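Local coordinates for protein aerobactin synthase IucA (Klebsiella pneumoniae subsp. pneumoniae, PDB 5JM8) that probably uses ATP and magnesium to join citrate to a hydroxamate-bearing lysine during assembly of the siderophore aerobactin, at residues T33-T38 and A49-V54. Sequence-based numbering, arbitrary orientation.
Sequences TEYQPT and ALHFRV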
ATOM      1  N   THR A  33      24.699 -38.217  32.229  1.00 40.15           N
ATOM      2  CA  THR A  33      26.020 -38.822  32.340  1.00 42.08           C
ATOM      3  C   THR A  33      27.025 -37.866  32.976  1.00 46.70           C
ATOM      4  O   THR A  33      27.041 -36.673  32.673  1.00 49.01           O
ATOM      5  CB  THR A  33      26.544 -39.254  30.965  1.00 39.09           C
ATOM      6  OG1 THR A  33      26.641 -38.111  30.105  1.00 35.53           O
ATOM      7  CG2 THR A  33      25.608 -40.276  30.344  1.00 40.73           C
ATOM      8  N   GLU A  34      27.852 -38.396  33.870  1.00 48.52           N
ATOM      9  CA  GLU A  34      28.856 -37.591  34.552  1.00 51.37           C
ATOM     10  C   GLU A  34      29.971 -37.198  33.595  1.00 56.67           C
ATOM     11  O   GLU A  34      30.770 -36.309  33.885  1.00 58.64           O
ATOM     12  CB  GLU A  34      29.433 -38.350  35.748  1.00 52.16           C
ATOM     13  N   TYR A  35      30.018 -37.866  32.449  1.00 55.50           N
ATOM     14  CA  TYR A  35      31.033 -37.586  31.443  1.00 57.04           C
ATOM     15  C   TYR A  35      30.437 -36.828  30.263  1.00 55.35           C
ATOM     16  O   TYR A  35      29.219 -36.763  30.104  1.00 53.83           O
ATOM     17  CB  TYR A  35      31.690 -38.883  30.964  1.00 57.87           C
ATOM     18  CG  TYR A  35      30.765 -39.799  30.192  1.00 54.66           C
ATOM     19  CD1 TYR A  35      30.533 -39.604  28.839  1.00 52.78           C
ATOM     20  CD2 TYR A  35      30.132 -40.864  30.818  1.00 53.63           C
ATOM     21  CE1 TYR A  35      29.691 -40.440  28.130  1.00 51.33           C
ATOM     22  CE2 TYR A  35      29.288 -41.704  30.119  1.00 52.66           C
ATOM     23  CZ  TYR A  35      29.072 -41.488  28.775  1.00 51.74           C
ATOM     24  OH  TYR A  35      28.233 -42.325  28.076  1.00 51.17           O
ATOM     25  N   GLN A  36      31.307 -36.255  29.437  1.00 54.82           N
ATOM     26  CA  GLN A  36      30.877 -35.505  28.268  1.00 53.68           C
ATOM     27  C   GLN A  36      31.529 -36.083  27.005  1.00 53.06           C
ATOM     28  O   GLN A  36      32.538 -36.773  27.124  1.00 53.93           O
ATOM     29  CB  GLN A  36      31.230 -34.025  28.418  1.00 53.41           C
ATOM     30  N   PRO A  37      30.972 -35.823  25.746  1.00 56.49           N
ATOM     31  CA  PRO A  37      29.759 -34.977  25.719  1.00 55.07           C
ATOM     32  C   PRO A  37      28.611 -35.562  26.534  1.00 52.63           C
ATOM     33  O   PRO A  37      28.354 -36.763  26.480  1.00 51.11           O
ATOM     34  CB  PRO A  37      29.379 -34.919  24.233  1.00 57.26           C
ATOM     35  CG  PRO A  37      29.953 -36.148  23.638  1.00 59.13           C
ATOM     36  CD  PRO A  37      31.289 -36.200  24.294  1.00 57.73           C
ATOM     37  N   THR A  38      27.933 -34.701  27.283  1.00 47.23           N
ATOM     38  CA  THR A  38      26.815 -35.110  28.121  1.00 45.82           C
ATOM     39  C   THR A  38      25.713 -35.796  27.326  1.00 42.92           C
ATOM     40  O   THR A  38      25.387 -35.388  26.213  1.00 40.77           O
ATOM     41  CB  THR A  38      26.199 -33.905  28.853  1.00 46.27           C
ATOM     42  OG1 THR A  38      27.198 -33.265  29.657  1.00 46.91           O
ATOM     43  CG2 THR A  38      25.048 -34.351  29.737  1.00 46.87           C
ATOM     44  N   ALA A  49      19.120 -49.281  27.684  1.00 41.16           N
ATOM     45  CA  ALA A  49      18.725 -47.885  27.821  1.00 39.55           C
ATOM     46  C   ALA A  49      18.957 -47.107  26.530  1.00 38.44           C
ATOM     47  O   ALA A  49      19.737 -47.524  25.675  1.00 39.04           O
ATOM     48  CB  ALA A  49      19.486 -47.239  28.964  1.00 40.24           C
ATOM     49  N   LEU A  50      18.273 -45.971  26.405  1.00 36.49           N
ATOM     50  CA  LEU A  50      18.432 -45.083  25.258  1.00 32.07           C
ATOM     51  C   LEU A  50      19.307 -43.898  25.638  1.00 30.79           C
ATOM     52  O   LEU A  50      19.046 -43.226  26.632  1.00 29.84           O
ATOM     53  CB  LEU A  50      17.070 -44.599  24.759  1.00 28.69           C
ATOM     54  CG  LEU A  50      16.185 -45.673  24.121  1.00 30.54           C
ATOM     55  CD1 LEU A  50      14.759 -45.173  23.953  1.00 29.95           C
ATOM     56  CD2 LEU A  50      16.755 -46.123  22.780  1.00 31.88           C
ATOM     57  N   HIS A  51      20.338 -43.650  24.836  1.00 31.95           N
ATOM     58  CA  HIS A  51      21.271 -42.555  25.083  1.00 30.45           C
ATOM     59  C   HIS A  51      21.124 -41.421  24.072  1.00 30.73           C
ATOM     60  O   HIS A  51      21.422 -41.594  22.891  1.00 31.73           O
ATOM     61  CB  HIS A  51      22.704 -43.076  25.051  1.00 29.38           C
ATOM     62  CG  HIS A  51      23.081 -43.895  26.247  1.00 33.34           C
ATOM     63  ND1 HIS A  51      24.198 -43.621  27.001  1.00 33.51           N
ATOM     64  CD2 HIS A  51      22.487 -44.968  26.823  1.00 33.57           C
ATOM     65  CE1 HIS A  51      24.284 -44.493  27.989  1.00 33.48           C
ATOM     66  NE2 HIS A  51      23.260 -45.322  27.905  1.00 34.48           N
ATOM     67  N   PHE A  52      20.680 -40.261  24.552  1.00 30.01           N
ATOM     68  CA  PHE A  52      20.479 -39.088  23.705  1.00 29.28           C
ATOM     69  C   PHE A  52      21.579 -38.049  23.900  1.00 32.37           C
ATOM     70  O   PHE A  52      21.760 -37.526  25.000  1.00 35.37           O
ATOM     71  CB  PHE A  52      19.119 -38.446  23.997  1.00 28.40           C
ATOM     72  CG  PHE A  52      17.948 -39.339  23.694  1.00 30.00           C
ATOM     73  CD1 PHE A  52      17.442 -39.423  22.409  1.00 29.02           C
ATOM     74  CD2 PHE A  52      17.355 -40.091  24.694  1.00 32.38           C
ATOM     75  CE1 PHE A  52      16.363 -40.241  22.126  1.00 29.94           C
ATOM     76  CE2 PHE A  52      16.276 -40.911  24.414  1.00 34.11           C
ATOM     77  CZ  PHE A  52      15.781 -40.986  23.131  1.00 31.89           C
ATOM     78  N   ARG A  53      22.303 -37.743  22.827  1.00 33.95           N
ATOM     79  CA  ARG A  53      23.297 -36.678  22.858  1.00 35.14           C
ATOM     80  C   ARG A  53      22.594 -35.345  23.077  1.00 37.42           C
ATOM     81  O   ARG A  53      21.701 -34.978  22.315  1.00 38.47           O
ATOM     82  CB  ARG A  53      24.106 -36.646  21.561  1.00 34.87           C
ATOM     83  CG  ARG A  53      24.897 -37.910  21.286  1.00 36.15           C
ATOM     84  CD  ARG A  53      25.582 -37.845  19.930  1.00 40.86           C
ATOM     85  NE  ARG A  53      26.551 -36.755  19.862  1.00 45.12           N
ATOM     86  CZ  ARG A  53      27.205 -36.398  18.760  1.00 46.33           C
ATOM     87  NH1 ARG A  53      26.997 -37.041  17.618  1.00 45.02           N
ATOM     88  NH2 ARG A  53      28.068 -35.392  18.802  1.00 47.47           N
ATOM     89  N   VAL A  54      22.997 -34.630  24.123  1.00 34.65           N
ATOM     90  CA  VAL A  54      22.365 -33.363  24.480  1.00 31.07           C
ATOM     91  C   VAL A  54      23.154 -32.169  23.946  1.00 28.34           C
ATOM     92  O   VAL A  54      24.291 -31.932  24.352  1.00 29.74           O
ATOM     93  CB  VAL A  54      22.224 -33.230  26.006  1.00 30.87           C
ATOM     94  CG1 VAL A  54      21.536 -31.924  26.369  1.00 29.77           C
ATOM     95  CG2 VAL A  54      21.450 -34.412  26.575  1.00 30.41           C
TER
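V54 holds CG1 anti to its backbone N (chi1 -179°). This puts CG2 beside that N, on the side of T38 O, with V54 CG2 4.1 Å from T38 O. Y35 has chi1 67°, which swings its ring back over T33. T33 CB lies 3.8 Å above one face of the Y35 ring, offset toward the rim. The phenol end then points to H51. Y35 OH stops at the edge of the H51 ring, near its plane, 4.4 Å from H51 ND1. It is only a nearby group. H51 ND1 is hydrogen-bonded to Q39 OE1 on the neighbouring strand, probably as the donor.

The one direct bond between the segments is made by backbone atoms. V54 N donates to T38 O at 3.3 Å, long but nearly straight (N-H...O angle 169°). The N-H arrives in the plane of the T38 carbonyl. Beside this bond, V54 CB lies 3.8 Å from T38 O. The V54 side chain packs on L40 and F65 of the strands on either side.

Residues 33-38 form the loop joining strands 31-32 and 39-43 of a five-stranded antiparallel meander, at the surface. T38–V54 keeps the register of L40–F52 and I42–L50. It extends the ladder one step beyond strand 39-43, in a hydrogen-bonded position, with one bond made.

A cis peptide bond precedes P37. T33 OG1 donates to Y35 O at 2.9 Å, in the carbonyl plane, and accepts from Q39 N. Two bonds thus tie the loop's ends together. R53 NH1 forms a salt bridge with E66 OE2 of the next strand, while L50 and F52 pack against helix 82-96.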